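Local atomic coordinates of VAO-type flavoprotein oxidase VAO615 (Myceliophthora thermophila, PDB entry 6F72), a protein that probably acts as an oxidoreductase that carries one bicovalently bound FAD and, once reduced, reacts rapidly with molecular oxygen, although no substrate is known. Residues A139-A143 against A168-W172; Y159-S163 against Y553-G557; Y244-N250 against R295-D299; N463-P467 against E529-N535. Residues are numbered along the deposited sequence.

From the N terminus, contact 1 comes first. It closes a short loop within the FAD-binding part, laying helix 133-146 on strand 169-172. Contact 2 starts inside that loop, at 159-163, and ends near the C terminus at 553-557, so the two cross. It joins the FAD-binding part to the berberine-like C-terminal region beside the FAD. Its span of 389 residues encloses contacts 3 and 4, which follow one another in series. Contact 3 joins the loop before strand 251-257 to the end of strand 288-298. Contact 4 brings the loop before helix 468-471 to the end of helix 527-532. Contacts 2 and 4 touch through Thr556 and Tyr532, and contacts 3 and 4 through Asp249 and Asn463.

Contact 1 (A139-A143 against A168-W172); sequences ALKFA and ALSLW
Leu169 lays its CD2 methyl against one face of helix 133-146, where it meets Ala139, Phe142 and Ala143. This is the helix of a beta-alpha-beta crossover, from strand 126-129 to strand 150-153, in the FAD-binding PCMH-type part of the chain. Residues 139-143 are regular alpha helix, with Ala143 N bonded to Ala139 O at 2.8 Å. Strand 169-172 lies between the two crossover strands, parallel to both. The local helix and strand axes therefore run nearly antiparallel, at 170°, and approach to 10.0 Å. The CA of Ala139 lies 7.7 Å from the CA of Leu171, and the CA of Ala143 lies 7.3 Å from the CA of Leu169. Leu169 and Leu171 alternate with Ser170, so both leucines point at the helix. Leu169 takes chi1 t and chi2 p. Its CD2 lies 3.7 Å from Ala139 O, 4.0 Å from Ala139 CB and 4.3 Å from Ala143 CB. Phe142, with chi1 t, brings CD1 to 4.3 Å from Leu169 CD2; its ring also meets Trp43 of helix 40-49, which continues the apolar layer. The leucines fill the gap between helix and sheet. Leu140 points away at its CB, but its mt side chain returns to place CD2 4.4 Å from Leu171 CD1. Leu171 is also mt, and its CD2 makes the tightest side-chain contact, 3.5 Å from Ala139 CB.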
# COMPACT_ATOMS: atom_id res chain seq x y z
N ALA A 139 -15.12 11.38 -17.93
CA ALA A 139 -13.67 11.30 -18.15
C ALA A 139 -13.26 10.11 -19.01
O ALA A 139 -12.42 10.25 -19.91
CB ALA A 139 -12.93 11.30 -16.83
N LEU A 140 -13.88 8.95 -18.73
CA LEU A 140 -13.68 7.73 -19.52
C LEU A 140 -14.13 7.92 -20.97
O LEU A 140 -13.42 7.52 -21.89
CB LEU A 140 -14.40 6.53 -18.88
CG LEU A 140 -13.92 5.96 -17.54
CD1 LEU A 140 -14.92 4.93 -17.00
CD2 LEU A 140 -12.54 5.33 -17.63
N LYS A 141 -15.29 8.54 -21.17
CA LYS A 141 -15.79 8.80 -22.53
C LYS A 141 -14.83 9.70 -23.29
O LYS A 141 -14.50 9.43 -24.46
CB LYS A 141 -17.19 9.44 -22.53
CG LYS A 141 -18.30 8.46 -22.25
CD LYS A 141 -19.54 8.80 -23.07
CE LYS A 141 -20.48 7.60 -23.16
NZ LYS A 141 -19.80 6.37 -23.66
N PHE A 142 -14.38 10.76 -22.62
CA PHE A 142 -13.46 11.73 -23.19
C PHE A 142 -12.12 11.08 -23.54
O PHE A 142 -11.63 11.26 -24.67
CB PHE A 142 -13.24 12.89 -22.21
CG PHE A 142 -12.26 13.92 -22.70
CD1 PHE A 142 -10.89 13.79 -22.43
CD2 PHE A 142 -12.70 15.03 -23.43
CE1 PHE A 142 -9.99 14.75 -22.89
CE2 PHE A 142 -11.80 15.98 -23.88
CZ PHE A 142 -10.44 15.84 -23.61
N ALA A 143 -11.55 10.34 -22.59
CA ALA A 143 -10.25 9.69 -22.78
C ALA A 143 -10.33 8.66 -23.90
O ALA A 143 -9.40 8.55 -24.70
CB ALA A 143 -9.75 9.06 -21.49
N ALA A 168 -1.13 11.73 -18.96
CA ALA A 168 -2.37 11.07 -18.59
C ALA A 168 -3.44 12.01 -18.05
O ALA A 168 -3.13 13.09 -17.52
CB ALA A 168 -2.10 9.97 -17.57
N LEU A 169 -4.69 11.58 -18.23
CA LEU A 169 -5.82 12.11 -17.50
C LEU A 169 -6.01 11.22 -16.27
O LEU A 169 -6.19 10.01 -16.41
CB LEU A 169 -7.08 12.09 -18.37
CG LEU A 169 -8.38 12.63 -17.77
CD1 LEU A 169 -8.28 14.13 -17.56
CD2 LEU A 169 -9.56 12.29 -18.66
N SER A 170 -5.97 11.83 -15.09
CA SER A 170 -6.04 11.07 -13.84
C SER A 170 -7.41 11.19 -13.18
O SER A 170 -7.95 12.29 -13.04
CB SER A 170 -4.95 11.52 -12.86
OG SER A 170 -5.16 10.98 -11.56
N LEU A 171 -7.95 10.05 -12.76
CA LEU A 171 -9.18 10.01 -11.99
C LEU A 171 -8.77 10.10 -10.54
O LEU A 171 -8.22 9.15 -9.97
CB LEU A 171 -10.01 8.76 -12.28
CG LEU A 171 -10.32 8.55 -13.76
CD1 LEU A 171 -10.90 7.17 -14.02
CD2 LEU A 171 -11.24 9.64 -14.28
N TRP A 172 -8.99 11.27 -9.97
CA TRP A 172 -8.52 11.56 -8.63
C TRP A 172 -9.65 11.32 -7.67
O TRP A 172 -10.62 12.07 -7.66
CB TRP A 172 -7.98 13.01 -8.56
CG TRP A 172 -7.37 13.42 -7.25
CD1 TRP A 172 -6.54 12.67 -6.47
CD2 TRP A 172 -7.50 14.69 -6.60
NE1 TRP A 172 -6.16 13.38 -5.36
CE2 TRP A 172 -6.72 14.63 -5.41
CE3 TRP A 172 -8.19 15.88 -6.90
CZ2 TRP A 172 -6.62 15.71 -4.52
CZ3 TRP A 172 -8.09 16.96 -6.00
CH2 TRP A 172 -7.31 16.86 -4.82

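Contact 2 (Y159-S163 against Y553-G557); sequences YLGKS and YVKTG. With FAD (flavin-adenine dinucleotide), chain E.
Tyr159 opens the first segment, with its OH 3.1 Å from FAD C8. Leu160 follows, with chi1 m and chi2 p, and sets CD2 3.4 Å from Thr556 OG1. Gly161 has phi 71° and psi 15°, a positive phi that favours glycine. Lys162 then lies along the second segment, its CA 5.1 Å from the CA of Val554. Its chi angles are m, t, p and t. CG rests 3.3 Å from Lys555 O, and CE 3.8 Å from Val554 CG2. The second segment is a type II beta turn from Val554 to Gly557, closed by Gly557 N to Val554 O at 2.9 Å. Thr556 has positive phi, 63°, and its OG1 donates to Lys555 O at 2.7 Å. This turn brings the berberine-like C-terminal region onto the FAD-binding part, at the wall of the flavin pocket. One water links the two segments: it accepts from Lys162 NZ at 2.8 Å and donates to Thr556 OG1 at 2.7 Å. Lys162 O lies 3.4 Å from Val554 CG1 and accepts a weak hydrogen bond from FAD O3B at 3.5 Å. Ser163, with chi1 p, turns from the second segment and donates OG to FAD O1A at 2.7 Å.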
# COMPACT_ATOMS: atom_id res chain seq x y z
N TYR A 159 4.10 2.45 -4.32
CA TYR A 159 5.54 2.25 -4.41
C TYR A 159 6.01 1.95 -5.83
O TYR A 159 7.18 2.10 -6.12
CB TYR A 159 6.01 1.16 -3.44
CG TYR A 159 5.89 1.54 -1.98
CD1 TYR A 159 6.66 2.58 -1.44
CD2 TYR A 159 5.01 0.86 -1.13
CE1 TYR A 159 6.54 2.94 -0.10
CE2 TYR A 159 4.90 1.21 0.21
CZ TYR A 159 5.66 2.25 0.72
OH TYR A 159 5.56 2.61 2.06
N LEU A 160 5.09 1.53 -6.70
CA LEU A 160 5.44 1.09 -8.04
C LEU A 160 5.05 2.12 -9.10
O LEU A 160 5.15 1.86 -10.30
CB LEU A 160 4.83 -0.32 -8.35
CG LEU A 160 5.16 -1.58 -7.51
CD1 LEU A 160 4.40 -1.69 -6.19
CD2 LEU A 160 4.92 -2.85 -8.31
N GLY A 161 4.64 3.31 -8.66
CA GLY A 161 4.24 4.37 -9.58
C GLY A 161 2.91 4.13 -10.29
O GLY A 161 2.58 4.84 -11.27
N LYS A 162 2.13 3.17 -9.80
CA LYS A 162 0.89 2.75 -10.46
C LYS A 162 -0.23 3.83 -10.47
O LYS A 162 -1.22 3.70 -11.19
CB LYS A 162 0.41 1.40 -9.89
CG LYS A 162 1.43 0.26 -10.11
CD LYS A 162 1.21 -0.93 -9.18
CE LYS A 162 -0.18 -1.57 -9.32
NZ LYS A 162 -0.42 -2.55 -8.23
N SER A 163 -0.03 4.90 -9.70
CA SER A 163 -0.95 6.02 -9.67
C SER A 163 -0.44 7.34 -10.30
O SER A 163 -1.04 8.38 -10.07
CB SER A 163 -1.48 6.22 -8.24
OG SER A 163 -0.45 6.53 -7.33
N TYR A 553 -4.57 0.60 -17.29
CA TYR A 553 -3.21 0.07 -17.25
C TYR A 553 -2.53 0.49 -15.95
O TYR A 553 -2.54 1.67 -15.59
CB TYR A 553 -2.40 0.56 -18.46
CG TYR A 553 -0.91 0.38 -18.27
CD1 TYR A 553 -0.29 -0.83 -18.59
CD2 TYR A 553 -0.13 1.39 -17.69
CE1 TYR A 553 1.08 -1.01 -18.38
CE2 TYR A 553 1.23 1.23 -17.48
CZ TYR A 553 1.82 0.02 -17.82
OH TYR A 553 3.16 -0.15 -17.61
N VAL A 554 -1.91 -0.47 -15.28
CA VAL A 554 -0.94 -0.19 -14.22
C VAL A 554 0.26 -1.12 -14.43
O VAL A 554 0.07 -2.28 -14.84
CB VAL A 554 -1.51 -0.34 -12.77
CG1 VAL A 554 -2.49 0.78 -12.41
CG2 VAL A 554 -2.18 -1.70 -12.55
N LYS A 555 1.46 -0.64 -14.14
CA LYS A 555 2.68 -1.44 -14.20
C LYS A 555 2.54 -2.58 -13.19
O LYS A 555 2.13 -2.34 -12.04
CB LYS A 555 3.93 -0.59 -13.90
CG LYS A 555 5.27 -1.33 -14.05
CD LYS A 555 5.58 -1.63 -15.52
CE LYS A 555 6.93 -2.32 -15.73
NZ LYS A 555 8.05 -1.47 -15.23
N THR A 556 2.88 -3.79 -13.64
CA THR A 556 2.69 -5.06 -12.91
C THR A 556 1.23 -5.43 -12.62
O THR A 556 0.98 -6.35 -11.83
CB THR A 556 3.54 -5.20 -11.61
OG1 THR A 556 2.92 -4.49 -10.53
CG2 THR A 556 5.01 -4.77 -11.81
N GLY A 557 0.29 -4.75 -13.27
CA GLY A 557 -1.13 -5.07 -13.11
C GLY A 557 -1.58 -6.24 -13.96
O GLY A 557 -0.94 -6.57 -14.96
PA FAD E . -2.62 5.01 -4.64
O1A FAD E . -1.19 5.15 -5.12
O2A FAD E . -3.49 6.22 -4.80
O5B FAD E . -3.28 3.75 -5.38
C5B FAD E . -2.58 2.52 -5.55
C4B FAD E . -3.11 1.73 -6.74
O4B FAD E . -4.51 1.50 -6.58
C3B FAD E . -2.94 2.43 -8.08
O3B FAD E . -2.68 1.41 -9.05
C2B FAD E . -4.30 3.06 -8.36
O2B FAD E . -4.57 3.15 -9.76
C1B FAD E . -5.25 2.08 -7.67
N9A FAD E . -6.47 2.70 -7.10
C8A FAD E . -6.53 3.41 -5.95
N7A FAD E . -7.80 3.80 -5.69
C5A FAD E . -8.57 3.33 -6.69
C6A FAD E . -10.01 3.39 -7.04
N6A FAD E . -10.87 4.06 -6.23
N1A FAD E . -10.42 2.78 -8.17
C2A FAD E . -9.57 2.12 -8.99
N3A FAD E . -8.24 2.02 -8.73
C4A FAD E . -7.69 2.60 -7.62
N1 FAD E . 0.24 -1.82 2.88
C2 FAD E . -0.09 -2.78 3.79
O2 FAD E . -0.62 -3.84 3.38
N3 FAD E . 0.15 -2.62 5.11
C4 FAD E . 0.72 -1.53 5.64
O4 FAD E . 0.92 -1.43 6.87
C4X FAD E . 1.09 -0.43 4.72
N5 FAD E . 1.66 0.71 5.16
C5X FAD E . 2.01 1.71 4.31
C6 FAD E . 2.60 2.90 4.80
C7 FAD E . 2.94 3.92 3.89
C7M FAD E . 3.58 5.19 4.44
C8 FAD E . 2.67 3.76 2.42
C8M FAD E . 2.92 4.84 1.38
C9 FAD E . 2.09 2.59 1.96
C9A FAD E . 1.75 1.56 2.84
N10 FAD E . 1.14 0.37 2.36
C10 FAD E . 0.81 -0.65 3.27
C1' FAD E . 0.93 0.19 0.92
C2' FAD E . -0.46 0.32 0.37
O2' FAD E . -1.18 -0.85 0.74
C3' FAD E . -0.28 0.39 -1.14
O3' FAD E . 0.72 1.37 -1.50
C4' FAD E . -1.60 0.71 -1.84
O4' FAD E . -1.44 0.53 -3.25
C5' FAD E . -2.09 2.12 -1.49
O5' FAD E . -3.26 2.44 -2.22
P FAD E . -3.77 3.97 -2.25
O1P FAD E . -3.79 4.50 -0.85
O2P FAD E . -5.01 3.96 -3.12
O3P FAD E . -2.58 4.69 -3.07
O HOH W 1 1.61 -4.47 -8.13

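Contact 3 (Y244-N250 against R295-D299); sequences YGVAADN and RLHRD
Asn250 joins the loop before strand 251-257 to the end of strand 288-298, its antiparallel neighbour in the sheet of the FAD-binding PCMH-type part. The loop comes from helix 241-244 and holds a 3-10 segment at residues 247-249, with Asn250 N bonded to Ala247 O at 2.9 Å. Arg295 to Arg298 end strand 288-298, and Asp299 follows it. Gly245 leaves the helix with phi 82° and psi -177°, angles that call for glycine. The CA atoms of Asn250 and Arg295 are 5.3 Å apart, and Arg295 N donates to Asn250 O at 2.9 Å. Asn250 has chi1 m and chi2 -90°. Its ND2 donates to Tyr244 O at 2.8 Å and Val246 O at 3.1 Å, tying the loop together. Its OD1 accepts from Arg295 NE at 2.8 Å, and weakly from Arg295 NH2 at 3.0 Å and His297 NE2 at 2.8 Å. Arg295 NH1 hydrogen-bonds Pro459 O. Asp249 OD2 accepts from Val246 N at 3.1 Å, while its OD1 accepts a hydrogen bond from Asn463 ND2 and forms a salt bridge with Arg470 NH2. Tyr244 and His297, both chi1 m, form an offset stack with centroids 3.8 Å apart and planes at 11°. Tyr244 OH hydrogen-bonds Arg216 NH1 and a water at 3.0 Å; that water donates to Arg298 O at 2.7 Å.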
# COMPACT_ATOMS: atom_id res chain seq x y z
N TYR A 244 -8.87 -10.83 12.25
CA TYR A 244 -9.93 -10.68 11.24
C TYR A 244 -9.59 -10.90 9.77
O TYR A 244 -10.40 -10.58 8.89
CB TYR A 244 -10.61 -9.32 11.39
CG TYR A 244 -10.95 -8.90 12.80
CD1 TYR A 244 -11.92 -9.59 13.56
CD2 TYR A 244 -10.33 -7.80 13.37
CE1 TYR A 244 -12.23 -9.17 14.86
CE2 TYR A 244 -10.63 -7.37 14.65
CZ TYR A 244 -11.58 -8.05 15.38
OH TYR A 244 -11.83 -7.57 16.64
N GLY A 245 -8.41 -11.45 9.49
CA GLY A 245 -7.99 -11.68 8.11
C GLY A 245 -7.43 -10.43 7.47
O GLY A 245 -7.31 -9.38 8.12
N VAL A 246 -7.08 -10.53 6.19
CA VAL A 246 -6.57 -9.38 5.43
C VAL A 246 -7.73 -8.46 5.08
O VAL A 246 -8.86 -8.87 5.15
CB VAL A 246 -5.76 -9.78 4.16
CG1 VAL A 246 -4.62 -10.70 4.52
CG2 VAL A 246 -6.66 -10.42 3.11
N ALA A 247 -7.42 -7.22 4.71
CA ALA A 247 -8.42 -6.23 4.29
C ALA A 247 -9.45 -6.80 3.30
O ALA A 247 -10.66 -6.69 3.53
CB ALA A 247 -7.71 -5.01 3.71
N ALA A 248 -8.96 -7.44 2.23
CA ALA A 248 -9.79 -7.97 1.16
C ALA A 248 -10.82 -9.06 1.60
O ALA A 248 -11.87 -9.21 0.97
CB ALA A 248 -8.92 -8.47 0.03
N ASP A 249 -10.49 -9.77 2.69
CA ASP A 249 -11.36 -10.76 3.35
C ASP A 249 -12.60 -10.12 3.93
O ASP A 249 -13.65 -10.77 4.04
CB ASP A 249 -10.62 -11.44 4.50
CG ASP A 249 -9.58 -12.41 4.04
OD1 ASP A 249 -9.59 -12.84 2.86
OD2 ASP A 249 -8.74 -12.77 4.89
N ASN A 250 -12.45 -8.85 4.32
CA ASN A 250 -13.50 -8.11 4.99
C ASN A 250 -14.38 -7.30 4.05
O ASN A 250 -15.27 -6.60 4.52
CB ASN A 250 -12.90 -7.22 6.07
CG ASN A 250 -12.43 -8.02 7.26
OD1 ASN A 250 -13.19 -8.24 8.19
ND2 ASN A 250 -11.17 -8.49 7.21
N ARG A 295 -16.90 -5.21 6.48
CA ARG A 295 -17.13 -5.63 7.86
C ARG A 295 -16.52 -4.69 8.90
O ARG A 295 -15.39 -4.24 8.76
CB ARG A 295 -16.60 -7.06 8.07
CG ARG A 295 -17.08 -8.06 7.02
CD ARG A 295 -16.79 -9.52 7.39
NE ARG A 295 -15.36 -9.83 7.51
CZ ARG A 295 -14.84 -11.06 7.59
NH1 ARG A 295 -15.63 -12.14 7.56
NH2 ARG A 295 -13.52 -11.21 7.70
N LEU A 296 -17.30 -4.39 9.92
CA LEU A 296 -16.81 -3.79 11.15
C LEU A 296 -16.82 -4.84 12.23
O LEU A 296 -17.60 -5.78 12.15
CB LEU A 296 -17.69 -2.60 11.57
CG LEU A 296 -17.50 -1.31 10.78
CD1 LEU A 296 -18.40 -0.23 11.37
CD2 LEU A 296 -16.05 -0.85 10.79
N HIS A 297 -15.98 -4.69 13.23
CA HIS A 297 -15.85 -5.70 14.28
C HIS A 297 -15.99 -5.03 15.64
O HIS A 297 -15.50 -3.92 15.82
CB HIS A 297 -14.50 -6.39 14.16
CG HIS A 297 -14.17 -6.81 12.75
ND1 HIS A 297 -14.60 -7.99 12.21
CD2 HIS A 297 -13.46 -6.18 11.78
CE1 HIS A 297 -14.17 -8.09 10.96
NE2 HIS A 297 -13.47 -7.00 10.68
N ARG A 298 -16.66 -5.69 16.58
CA ARG A 298 -16.87 -5.13 17.91
C ARG A 298 -15.54 -4.76 18.57
O ARG A 298 -14.60 -5.57 18.60
CB ARG A 298 -17.68 -6.08 18.80
CG ARG A 298 -18.20 -5.47 20.11
CD ARG A 298 -19.17 -4.32 19.84
NE ARG A 298 -19.71 -3.71 21.07
CZ ARG A 298 -19.14 -2.71 21.75
NH1 ARG A 298 -17.99 -2.19 21.35
NH2 ARG A 298 -19.73 -2.24 22.84
N ASP A 299 -15.45 -3.53 19.06
CA ASP A 299 -14.25 -3.03 19.73
C ASP A 299 -14.26 -3.45 21.20
O ASP A 299 -15.27 -3.92 21.72
CB ASP A 299 -14.16 -1.51 19.58
CG ASP A 299 -12.75 -0.96 19.80
OD1 ASP A 299 -11.75 -1.71 19.78
OD2 ASP A 299 -12.67 0.26 19.98
O HOH W 2 -14.58 -8.06 17.63

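Contact 4 (N463-P467 against E529-N535); sequences NSLHP and ESFYGDN
Residues 463-467 form an irregular loop that begins with an Asx turn, while 529-535 run from the last turn of helix 527-532 into a bend. The contact lays the loop before helix 468-471 over the end of a helix in the berberine-like region. Gly533 leaves the helix with phi 60° and psi -138°. The CA of His466 lies 6.2 Å from the CA of Tyr532, and the CA of Ser464 lies 6.7 Å from the CA of Asn535. In the Asx turn, Leu465 N donates to Asn463 OD1 at 3.2 Å. His466, with chi1 t and chi2 -69°, reaches the helix end. Its CD2 sits 3.4 Å from Phe531 O, with that oxygen near the ring plane. Its ND1 caps Ala468 N. A side chain at Gly533 would clash with His466 NE2. Asn535, with chi1 m, points at the loop, and its ND2 gives a weak hydrogen bond to Ser464 O at 2.9 Å. The same ND2 donates at 3.1 Å to a water that in turn donates to Asn463 O and Leu465 O, each at 2.7 Å. A second water bridges the other end, 2.7 Å from His466 NE2 and donating to Glu529 O at 2.6 Å.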
# COMPACT_ATOMS: atom_id res chain seq x y z
N ASN A 463 -12.24 -15.01 -2.70
CA ASN A 463 -11.52 -13.86 -3.26
C ASN A 463 -10.22 -14.31 -3.94
O ASN A 463 -9.89 -15.50 -3.90
CB ASN A 463 -11.34 -12.74 -2.22
CG ASN A 463 -10.49 -13.15 -1.04
OD1 ASN A 463 -9.40 -13.71 -1.20
ND2 ASN A 463 -10.96 -12.84 0.17
N SER A 464 -9.54 -13.38 -4.60
CA SER A 464 -8.33 -13.69 -5.40
C SER A 464 -7.01 -13.54 -4.64
O SER A 464 -5.92 -13.66 -5.23
CB SER A 464 -8.32 -12.88 -6.69
OG SER A 464 -8.19 -11.47 -6.44
N LEU A 465 -7.11 -13.33 -3.33
CA LEU A 465 -5.96 -13.17 -2.46
C LEU A 465 -4.99 -14.33 -2.65
O LEU A 465 -5.38 -15.51 -2.59
CB LEU A 465 -6.39 -13.03 -1.00
CG LEU A 465 -5.29 -12.64 -0.02
CD1 LEU A 465 -5.05 -11.13 -0.00
CD2 LEU A 465 -5.58 -13.17 1.37
N HIS A 466 -3.73 -13.99 -2.92
CA HIS A 466 -2.67 -14.97 -3.16
C HIS A 466 -2.61 -16.03 -2.04
O HIS A 466 -2.58 -15.67 -0.85
CB HIS A 466 -1.32 -14.25 -3.33
CG HIS A 466 -0.24 -15.10 -3.93
ND1 HIS A 466 0.32 -16.17 -3.27
CD2 HIS A 466 0.37 -15.05 -5.14
CE1 HIS A 466 1.24 -16.73 -4.04
NE2 HIS A 466 1.28 -16.08 -5.19
N PRO A 467 -2.59 -17.34 -2.40
CA PRO A 467 -2.57 -18.41 -1.39
C PRO A 467 -1.41 -18.36 -0.37
O PRO A 467 -1.58 -18.82 0.76
CB PRO A 467 -2.53 -19.69 -2.22
CG PRO A 467 -2.04 -19.26 -3.56
CD PRO A 467 -2.61 -17.89 -3.76
N GLU A 529 4.30 -14.12 -11.82
CA GLU A 529 4.27 -15.33 -11.03
C GLU A 529 4.24 -15.01 -9.54
O GLU A 529 3.52 -15.66 -8.79
CB GLU A 529 5.46 -16.23 -11.39
CG GLU A 529 5.67 -17.43 -10.48
CD GLU A 529 7.03 -18.07 -10.70
OE1 GLU A 529 7.30 -18.54 -11.84
OE2 GLU A 529 7.85 -18.10 -9.74
N SER A 530 4.98 -14.00 -9.12
CA SER A 530 5.10 -13.76 -7.70
C SER A 530 3.91 -13.01 -7.09
O SER A 530 3.52 -13.30 -5.95
CB SER A 530 6.40 -13.06 -7.38
OG SER A 530 6.68 -13.21 -6.01
N PHE A 531 3.33 -12.07 -7.83
CA PHE A 531 2.20 -11.30 -7.30
C PHE A 531 0.90 -12.09 -7.36
O PHE A 531 0.07 -11.98 -6.45
CB PHE A 531 2.00 -9.97 -8.04
CG PHE A 531 3.14 -8.98 -7.91
CD1 PHE A 531 4.21 -9.19 -7.05
CD2 PHE A 531 3.09 -7.77 -8.63
CE1 PHE A 531 5.24 -8.26 -6.95
CE2 PHE A 531 4.10 -6.83 -8.52
CZ PHE A 531 5.18 -7.08 -7.68
N TYR A 532 0.71 -12.85 -8.43
CA TYR A 532 -0.59 -13.44 -8.75
C TYR A 532 -0.60 -14.97 -8.72
O TYR A 532 -1.62 -15.56 -8.36
CB TYR A 532 -1.09 -12.91 -10.10
CG TYR A 532 -1.06 -11.41 -10.18
CD1 TYR A 532 -2.00 -10.61 -9.48
CD2 TYR A 532 -0.09 -10.76 -10.94
CE1 TYR A 532 -1.97 -9.22 -9.55
CE2 TYR A 532 -0.05 -9.37 -11.02
CZ TYR A 532 -0.99 -8.60 -10.33
OH TYR A 532 -0.93 -7.22 -10.40
N GLY A 533 0.52 -15.60 -9.07
CA GLY A 533 0.61 -17.07 -9.05
C GLY A 533 -0.41 -17.73 -9.98
O GLY A 533 -0.64 -17.25 -11.10
N ASP A 534 -1.04 -18.81 -9.50
CA ASP A 534 -1.96 -19.59 -10.33
C ASP A 534 -3.27 -18.85 -10.63
O ASP A 534 -3.87 -19.10 -11.67
CB ASP A 534 -2.20 -21.00 -9.74
CG ASP A 534 -0.92 -21.83 -9.65
OD1 ASP A 534 -0.10 -21.78 -10.59
OD2 ASP A 534 -0.71 -22.53 -8.62
N ASN A 535 -3.68 -17.91 -9.76
CA ASN A 535 -4.85 -17.04 -10.00
C ASN A 535 -4.82 -16.19 -11.26
O ASN A 535 -5.86 -15.70 -11.68
CB ASN A 535 -5.11 -16.11 -8.81
CG ASN A 535 -5.81 -16.80 -7.67
OD1 ASN A 535 -6.47 -17.83 -7.85
ND2 ASN A 535 -5.67 -16.23 -6.48
O HOH W 3 -7.41 -16.67 -3.94
O HOH W 4 3.45 -17.04 -6.57